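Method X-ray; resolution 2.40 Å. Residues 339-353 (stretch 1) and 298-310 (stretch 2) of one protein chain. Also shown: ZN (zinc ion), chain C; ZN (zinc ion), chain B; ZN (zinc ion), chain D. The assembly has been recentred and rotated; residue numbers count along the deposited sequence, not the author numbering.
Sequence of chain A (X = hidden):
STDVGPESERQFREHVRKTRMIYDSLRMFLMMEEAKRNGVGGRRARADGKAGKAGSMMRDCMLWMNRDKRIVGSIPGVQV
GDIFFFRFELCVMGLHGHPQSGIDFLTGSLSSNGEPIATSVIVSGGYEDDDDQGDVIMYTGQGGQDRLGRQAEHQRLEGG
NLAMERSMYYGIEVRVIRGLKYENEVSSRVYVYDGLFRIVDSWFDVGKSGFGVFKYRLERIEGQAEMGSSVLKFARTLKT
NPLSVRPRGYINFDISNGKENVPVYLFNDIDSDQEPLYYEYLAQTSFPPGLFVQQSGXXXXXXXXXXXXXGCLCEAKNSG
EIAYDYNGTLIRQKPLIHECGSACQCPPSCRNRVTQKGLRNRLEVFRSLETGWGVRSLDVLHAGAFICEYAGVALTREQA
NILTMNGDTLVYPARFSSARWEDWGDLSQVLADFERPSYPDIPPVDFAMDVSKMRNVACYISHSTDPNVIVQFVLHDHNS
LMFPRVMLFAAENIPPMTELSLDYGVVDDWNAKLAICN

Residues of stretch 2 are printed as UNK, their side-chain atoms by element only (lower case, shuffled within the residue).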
ATOM      1  N   GLU A 339       1.234  18.797 -13.596  1.00 18.78           N
ATOM      2  CA  GLU A 339       0.489  19.290 -12.444  1.00 18.70           C
ATOM      3  C   GLU A 339       0.206  20.774 -12.617  1.00 19.62           C
ATOM      4  O   GLU A 339       0.870  21.449 -13.399  1.00 20.19           O
ATOM      5  CB  GLU A 339       1.255  19.039 -11.140  1.00 18.10           C
ATOM      6  CG  GLU A 339       1.194  17.596 -10.665  1.00 23.90           C
ATOM      7  CD  GLU A 339       1.843  17.382  -9.308  1.00 21.48           C
ATOM      8  OE1 GLU A 339       2.166  18.380  -8.624  1.00 17.22           O
ATOM      9  OE2 GLU A 339       2.026  16.206  -8.928  1.00 19.51           O
ATOM     10  N   CYS A 340      -0.785  21.280 -11.895  1.00 26.55           N
ATOM     11  CA  CYS A 340      -1.069  22.706 -11.917  1.00 23.54           C
ATOM     12  C   CYS A 340       0.059  23.478 -11.251  1.00 25.02           C
ATOM     13  O   CYS A 340       0.674  22.996 -10.301  1.00 20.47           O
ATOM     14  CB  CYS A 340      -2.390  22.998 -11.219  1.00 21.30           C
ATOM     15  SG  CYS A 340      -3.798  22.200 -11.999  1.00 23.58           S
ATOM     16  N   GLY A 341       0.332  24.674 -11.760  1.00 34.01           N
ATOM     17  CA  GLY A 341       1.367  25.525 -11.201  1.00 35.18           C
ATOM     18  C   GLY A 341       0.848  26.903 -10.834  1.00 36.78           C
ATOM     19  O   GLY A 341      -0.360  27.101 -10.684  1.00 24.22           O
ATOM     20  N   SER A 342       1.765  27.859 -10.700  1.00 31.45           N
ATOM     21  CA  SER A 342       1.408  29.209 -10.282  1.00 31.02           C
ATOM     22  C   SER A 342       0.515  29.915 -11.299  1.00 33.00           C
ATOM     23  O   SER A 342      -0.243  30.817 -10.947  1.00 36.65           O
ATOM     24  CB  SER A 342       2.665  30.040 -10.001  1.00 32.85           C
ATOM     25  OG  SER A 342       3.512  30.098 -11.136  1.00 34.62           O
ATOM     26  N   ALA A 343       0.601  29.502 -12.558  1.00 38.12           N
ATOM     27  CA  ALA A 343      -0.244  30.081 -13.595  1.00 40.23           C
ATOM     28  C   ALA A 343      -1.696  29.606 -13.472  1.00 38.50           C
ATOM     29  O   ALA A 343      -2.610  30.234 -14.005  1.00 39.52           O
ATOM     30  CB  ALA A 343       0.313  29.777 -14.981  1.00 27.89           C
ATOM     31  N   CYS A 344      -1.908  28.502 -12.763  1.00 28.17           N
ATOM     32  CA  CYS A 344      -3.261  27.993 -12.553  1.00 30.14           C
ATOM     33  C   CYS A 344      -3.977  28.719 -11.416  1.00 32.72           C
ATOM     34  O   CYS A 344      -3.352  29.172 -10.457  1.00 37.00           O
ATOM     35  CB  CYS A 344      -3.245  26.486 -12.304  1.00 29.39           C
ATOM     36  SG  CYS A 344      -2.572  25.545 -13.687  1.00 24.04           S
ATOM     37  N   GLN A 345      -5.296  28.826 -11.535  1.00 33.18           N
ATOM     38  CA  GLN A 345      -6.095  29.575 -10.577  1.00 30.40           C
ATOM     39  C   GLN A 345      -6.787  28.665  -9.570  1.00 31.16           C
ATOM     40  O   GLN A 345      -7.560  29.128  -8.731  1.00 31.08           O
ATOM     41  CB  GLN A 345      -7.113  30.449 -11.309  1.00 30.69           C
ATOM     42  CG  GLN A 345      -6.472  31.561 -12.121  1.00 33.05           C
ATOM     43  CD  GLN A 345      -7.452  32.256 -13.041  1.00 38.74           C
ATOM     44  OE1 GLN A 345      -7.948  31.661 -13.996  1.00 42.19           O
ATOM     45  NE2 GLN A 345      -7.737  33.522 -12.759  1.00 39.79           N
ATOM     46  N   CYS A 346      -6.510  27.370  -9.657  1.00 32.77           N
ATOM     47  CA  CYS A 346      -7.013  26.431  -8.667  1.00 32.40           C
ATOM     48  C   CYS A 346      -6.256  26.614  -7.353  1.00 33.32           C
ATOM     49  O   CYS A 346      -5.091  27.012  -7.357  1.00 31.53           O
ATOM     50  CB  CYS A 346      -6.902  24.988  -9.174  1.00 27.07           C
ATOM     51  SG  CYS A 346      -5.283  24.539  -9.830  1.00 23.31           S
ATOM     52  N   PRO A 347      -6.930  26.348  -6.224  1.00 28.33           N
ATOM     53  CA  PRO A 347      -6.336  26.441  -4.887  1.00 28.45           C
ATOM     54  C   PRO A 347      -5.393  25.268  -4.617  1.00 27.02           C
ATOM     55  O   PRO A 347      -5.341  24.345  -5.428  1.00 25.09           O
ATOM     56  CB  PRO A 347      -7.560  26.367  -3.969  1.00 33.18           C
ATOM     57  CG  PRO A 347      -8.545  25.568  -4.739  1.00 31.18           C
ATOM     58  CD  PRO A 347      -8.358  25.985  -6.166  1.00 29.70           C
ATOM     59  N   PRO A 348      -4.636  25.312  -3.507  1.00 35.04           N
ATOM     60  CA  PRO A 348      -3.748  24.208  -3.124  1.00 35.57           C
ATOM     61  C   PRO A 348      -4.456  22.862  -2.971  1.00 39.21           C
ATOM     62  O   PRO A 348      -3.814  21.821  -3.113  1.00 40.68           O
ATOM     63  CB  PRO A 348      -3.201  24.665  -1.772  1.00 26.37           C
ATOM     64  CG  PRO A 348      -3.166  26.141  -1.885  1.00 29.55           C
ATOM     65  CD  PRO A 348      -4.385  26.516  -2.690  1.00 29.44           C
ATOM     66  N   SER A 349      -5.756  22.881  -2.692  1.00 35.96           N
ATOM     67  CA  SER A 349      -6.503  21.645  -2.479  1.00 33.67           C
ATOM     68  C   SER A 349      -6.849  20.914  -3.778  1.00 36.00           C
ATOM     69  O   SER A 349      -7.401  19.816  -3.743  1.00 40.09           O
ATOM     70  CB  SER A 349      -7.788  21.923  -1.700  1.00 23.25           C
ATOM     71  OG  SER A 349      -8.737  22.579  -2.521  1.00 24.04           O
ATOM     72  N   CYS A 350      -6.539  21.526  -4.918  1.00 26.27           N
ATOM     73  CA  CYS A 350      -6.814  20.904  -6.213  1.00 26.58           C
ATOM     74  C   CYS A 350      -6.160  19.527  -6.349  1.00 24.82           C
ATOM     75  O   CYS A 350      -5.011  19.331  -5.952  1.00 19.33           O
ATOM     76  CB  CYS A 350      -6.347  21.802  -7.356  1.00 25.97           C
ATOM     77  SG  CYS A 350      -6.376  20.975  -8.959  1.00 20.97           S
ATOM     78  N   ARG A 351      -6.897  18.580  -6.923  1.00 19.87           N
ATOM     79  CA  ARG A 351      -6.408  17.208  -7.069  1.00 20.07           C
ATOM     80  C   ARG A 351      -5.213  17.088  -8.016  1.00 18.23           C
ATOM     81  O   ARG A 351      -4.556  16.051  -8.062  1.00 17.56           O
ATOM     82  CB  ARG A 351      -7.531  16.279  -7.537  1.00 23.43           C
ATOM     83  CG  ARG A 351      -7.939  16.474  -8.991  1.00 23.26           C
ATOM     84  CD  ARG A 351      -8.984  15.450  -9.405  1.00 23.44           C
ATOM     85  NE  ARG A 351      -9.610  15.786 -10.681  1.00 22.87           N
ATOM     86  CZ  ARG A 351      -9.652  14.974 -11.732  1.00 22.71           C
ATOM     87  NH1 ARG A 351      -9.104  13.769 -11.666  1.00 19.49           N
ATOM     88  NH2 ARG A 351     -10.242  15.367 -12.852  1.00 24.55           N
ATOM     89  N   ASN A 352      -4.931  18.139  -8.777  1.00 24.99           N
ATOM     90  CA  ASN A 352      -3.814  18.092  -9.711  1.00 23.07           C
ATOM     91  C   ASN A 352      -2.563  18.773  -9.155  1.00 23.25           C
ATOM     92  O   ASN A 352      -1.751  19.323  -9.904  1.00 26.38           O
ATOM     93  CB  ASN A 352      -4.207  18.689 -11.066  1.00 19.13           C
ATOM     94  CG  ASN A 352      -3.311  18.209 -12.192  1.00 22.91           C
ATOM     95  OD1 ASN A 352      -2.771  17.102 -12.139  1.00 19.07           O
ATOM     96  ND2 ASN A 352      -3.134  19.047 -13.208  1.00 19.61           N
ATOM     97  N   ARG A 353      -2.413  18.727  -7.834  1.00 19.29           N
ATOM     98  CA  ARG A 353      -1.245  19.303  -7.169  1.00 21.02           C
ATOM     99  C   ARG A 353      -0.639  18.324  -6.164  1.00 24.23           C
ATOM    100  O   ARG A 353      -0.305  18.706  -5.050  1.00 30.10           O
ATOM    101  CB  ARG A 353      -1.616  20.612  -6.461  1.00 19.97           C
ATOM    102  CG  ARG A 353      -2.030  21.754  -7.384  1.00 24.46           C
ATOM    103  CD  ARG A 353      -2.271  23.037  -6.591  1.00 25.56           C
ATOM    104  NE  ARG A 353      -2.735  24.149  -7.422  1.00 24.33           N
ATOM    105  CZ  ARG A 353      -1.929  25.010  -8.041  1.00 26.22           C
ATOM    106  NH1 ARG A 353      -0.614  24.883  -7.937  1.00 24.26           N
ATOM    107  NH2 ARG A 353      -2.437  25.999  -8.767  1.00 24.51           N
ATOM    108  N   UNK A 298       7.227  31.807 -18.818  1.00 90.82           N
ATOM    109  CA  UNK A 298       5.981  31.845 -19.570  1.00 90.95           C
ATOM    110  C   UNK A 298       5.280  30.542 -19.891  1.00 90.54           C
ATOM    111  O   UNK A 298       5.833  29.656 -20.563  1.00 91.27           O
ATOM    112  n   UNK A 298       5.374  34.643 -21.839  1.00 81.05           N
ATOM    113  c   UNK A 298       6.151  32.643 -20.821  1.00 77.35           C
ATOM    114  c   UNK A 298       5.174  33.769 -20.899  1.00 78.84           C
ATOM    115  o   UNK A 298       4.257  33.860 -20.104  1.00 78.80           O
ATOM    116  N   UNK A 299       4.039  30.464 -19.396  1.00 91.67           N
ATOM    117  CA  UNK A 299       3.095  29.348 -19.574  1.00 85.90           C
ATOM    118  C   UNK A 299       1.653  29.756 -19.207  1.00 84.51           C
ATOM    119  O   UNK A 299       1.416  30.740 -18.548  1.00 85.54           O
ATOM    120  c   UNK A 299       3.533  28.143 -18.758  1.00 55.05           C
ATOM    121  N   UNK A 300       0.685  28.972 -19.616  1.00 69.44           N
ATOM    122  CA  UNK A 300      -0.688  29.250 -19.261  1.00 66.10           C
ATOM    123  C   UNK A 300      -1.218  28.231 -18.246  1.00 59.31           C
ATOM    124  O   UNK A 300      -0.828  27.070 -18.272  1.00 56.66           O
ATOM    125  o   UNK A 300      -1.142  28.120 -21.307  1.00 63.38           O
ATOM    126  c   UNK A 300      -1.532  29.227 -20.523  1.00 63.33           C
ATOM    127  N   UNK A 301      -2.107  28.685 -17.363  1.00 47.04           N
ATOM    128  CA  UNK A 301      -2.694  27.838 -16.345  1.00 40.25           C
ATOM    129  C   UNK A 301      -4.182  27.667 -16.560  1.00 36.21           C
ATOM    130  O   UNK A 301      -4.796  28.416 -17.325  1.00 30.08           O
ATOM    131  N   UNK A 302      -4.769  26.677 -15.895  1.00 28.66           N
ATOM    132  CA  UNK A 302      -6.213  26.505 -15.965  1.00 27.92           C
ATOM    133  C   UNK A 302      -6.913  27.512 -15.053  1.00 28.96           C
ATOM    134  O   UNK A 302      -6.269  28.185 -14.242  1.00 28.06           O
ATOM    135  s   UNK A 302      -6.291  24.624 -13.908  1.00 25.17           S
ATOM    136  c   UNK A 302      -6.617  25.073 -15.612  1.00 25.83           C
ATOM    137  N   UNK A 303      -8.232  27.608 -15.193  1.00 30.50           N
ATOM    138  CA  UNK A 303      -9.025  28.589 -14.457  1.00 30.56           C
ATOM    139  C   UNK A 303     -10.018  27.928 -13.502  1.00 29.55           C
ATOM    140  O   UNK A 303     -11.128  28.425 -13.310  1.00 30.72           O
ATOM    141  o   UNK A 303     -11.373  29.356 -17.202  1.00 35.88           O
ATOM    142  o   UNK A 303     -10.658  27.470 -16.346  1.00 30.48           O
ATOM    143  c   UNK A 303     -10.666  28.718 -16.393  1.00 34.22           C
ATOM    144  c   UNK A 303      -9.770  29.496 -15.441  1.00 34.95           C
ATOM    145  N   UNK A 304      -9.610  26.811 -12.906  1.00 32.47           N
ATOM    146  CA  UNK A 304     -10.494  26.019 -12.050  1.00 32.26           C
ATOM    147  C   UNK A 304     -10.501  26.512 -10.611  1.00 29.99           C
ATOM    148  O   UNK A 304      -9.970  25.852  -9.719  1.00 27.23           O
ATOM    149  c   UNK A 304     -10.090  24.544 -12.088  1.00 26.07           C
ATOM    150  s   UNK A 304     -10.157  23.830 -13.730  1.00 25.96           S
ATOM    151  N   UNK A 305     -11.136  27.658 -10.389  1.00 34.61           N
ATOM    152  CA  UNK A 305     -11.101  28.334  -9.094  1.00 39.01           C
ATOM    153  C   UNK A 305     -11.656  27.508  -7.927  1.00 40.64           C
ATOM    154  O   UNK A 305     -11.466  27.870  -6.767  1.00 41.13           O
ATOM    155  c   UNK A 305     -11.828  29.685  -9.162  1.00 45.97           C
ATOM    156  c   UNK A 305     -11.170  30.574 -10.207  1.00 45.45           C
ATOM    157  c   UNK A 305     -13.297  29.476  -9.488  1.00 47.10           C
ATOM    158  N   UNK A 306     -12.333  26.404  -8.233  1.00 37.49           N
ATOM    159  CA  UNK A 306     -12.797  25.483  -7.196  1.00 37.39           C
ATOM    160  C   UNK A 306     -12.102  24.126  -7.226  1.00 32.72           C
ATOM    161  O   UNK A 306     -12.587  23.162  -6.625  1.00 27.82           O
ATOM    162  c   UNK A 306     -14.310  25.283  -7.275  1.00 50.92           C
ATOM    163  o   UNK A 306     -14.947  26.326  -5.225  1.00 61.73           O
ATOM    164  n   UNK A 306     -15.878  27.111  -7.110  1.00 59.81           N
ATOM    165  c   UNK A 306     -15.072  26.291  -6.449  1.00 57.85           C
ATOM    166  N   UNK A 307     -10.970  24.052  -7.919  1.00 29.39           N
ATOM    167  CA  UNK A 307     -10.247  22.802  -8.066  1.00 28.58           C
ATOM    168  C   UNK A 307     -10.501  22.171  -9.423  1.00 28.41           C
ATOM    169  O   UNK A 307     -11.598  22.292  -9.971  1.00 24.85           O
ATOM    170  N   UNK A 308      -9.491  21.504  -9.973  1.00 23.00           N
ATOM    171  CA  UNK A 308      -9.641  20.863 -11.276  1.00 26.54           C
ATOM    172  C   UNK A 308     -10.676  19.752 -11.232  1.00 22.77           C
ATOM    173  O   UNK A 308     -10.616  18.867 -10.385  1.00 22.06           O
ATOM    174  c   UNK A 308      -8.308  20.308 -11.787  1.00 28.75           C
ATOM    175  s   UNK A 308      -7.148  21.560 -12.373  1.00 25.26           S
ATOM    176  N   UNK A 309     -11.633  19.820 -12.147  1.00 23.62           N
ATOM    177  CA  UNK A 309     -12.603  18.759 -12.331  1.00 23.70           C
ATOM    178  C   UNK A 309     -12.373  18.095 -13.673  1.00 23.94           C
ATOM    179  O   UNK A 309     -11.407  17.356 -13.847  1.00 22.76           O
ATOM    180  N   UNK A 310     -13.254  18.374 -14.631  1.00 31.68           N
ATOM    181  CA  UNK A 310     -13.153  17.798 -15.969  1.00 34.88           C
ATOM    182  C   UNK A 310     -13.247  18.864 -17.056  1.00 36.18           C
ATOM    183  O   UNK A 310     -13.967  19.849 -16.909  1.00 39.54           O
ATOM    184  o   UNK A 310     -13.980  15.553 -15.502  1.00 51.40           O
ATOM    185  c   UNK A 310     -14.256  16.760 -16.189  1.00 47.41           C
TER
HETATM  186 ZN    ZN C 802      -5.819  22.449 -10.726  0.90 28.62          ZN
HETATM  187 ZN    ZN B 801      -4.161  23.707 -13.786  1.00 32.13          ZN
HETATM  188 ZN    ZN D 803      -8.103  22.826 -14.035  1.00 36.20          ZN
HETATM  189  O   HOH W   1     -10.195  21.922  -4.575  1.00 39.40           O
HETATM  190  O   HOH W   2      -9.604  19.074  -7.812  1.00 31.28           O

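Position 298 carries two side-chain carbons, the second bonded to one oxygen and one nitrogen, a short carboxamide that stays clear of stretch 1; it is Asn298. At position 299 a lone carbon defines Ala299, whose backbone O lies 3.9 Å from Ala343 CB. Position 300 has one carbon followed by one oxygen, a hydroxymethyl group whose CA-to-CB bond points away from stretch 1, and is Ser300. These first three residues are poorly ordered.

Position 301 has no side-chain atoms and is Gly301. The absence matters here: a CB in ideal geometry would lie 2.0 Å from Ala343 C and 2.3 Å from Cys344 N, so the close backbone approach leaves no space for one. Instead, Gly301 CA makes a CA-H...O contact of 3.4 Å with Ala343 O.

At position 302 a carbon is followed by a sulfur 2.3 Å from the chain B zinc and 2.6 Å from the chain D zinc. This is Cys302, its SG bridging two metals. Its backbone also pairs with stretch 1: Cys302 N donates to Cys344 SG at 3.3 Å, and Cys302 O accepts from Gln345 N at 2.9 Å.

Position 303 shows two carbons, the second carrying two oxygens, the carboxylate of Asp303. Although its CA-to-CB bond points away overall, Asp303 CB lies 3.2 Å from Gln345 OE1. The carbon and sulfur at position 304 identify Cys304, with SG 2.3 Å from the chain D zinc; its backbone O approaches Cys346 CA at 3.2 Å in a CA-H...O contact.

Position 305 has three carbons, branched at the first, and is Val305; one of its methyls, CG1, is 4.2 Å from Gln345 CB. Position 306 has two carbons, the second bearing one oxygen and one nitrogen. It is Asn306, its CA-to-CB bond pointing away from stretch 1.

No side-chain atoms occur at position 307, which is Gly307. Its phi/psi of 101/146° would jam a CB against the preceding carbonyl, and the residue closes a type I turn through Gly307 N to Cys304 O at 2.7 Å. At position 308, one carbon and one sulfur give Cys308, its CA-to-CB bond pointing toward stretch 1. Its SG bridges the chain C and chain D zincs, at 2.3 Å from each, while Cys308 N donates to Cys350 SG at 3.3 Å. Position 309, again without side-chain atoms, is Gly309. Its backbone O receives Arg351 NH2 at 2.5 Å. The final carbon and oxygen, at position 310, belong to Ser310, whose CA-to-CB bond points away from stretch 1.

The contact is organized by metal. Cys340 SG bridges the chain B and chain C zincs, completing with Cys302 and Cys308 a ring of three zincs and three shared sulfurs. Cys346 and Cys350 bind the chain C ion and Cys344 the chain B ion. Type I turns occur in both stretches, and the two N-H...S bonds tie the backbone of stretch 2 to zinc ligands of stretch 1. Arg351 adds hydrogen bonds near the end of stretch 2, from NE to Cys308 O at 3.3 Å and from NH2 to Gly309 O.

Stretch 2 (298-310) NASGCDCVNGCGS
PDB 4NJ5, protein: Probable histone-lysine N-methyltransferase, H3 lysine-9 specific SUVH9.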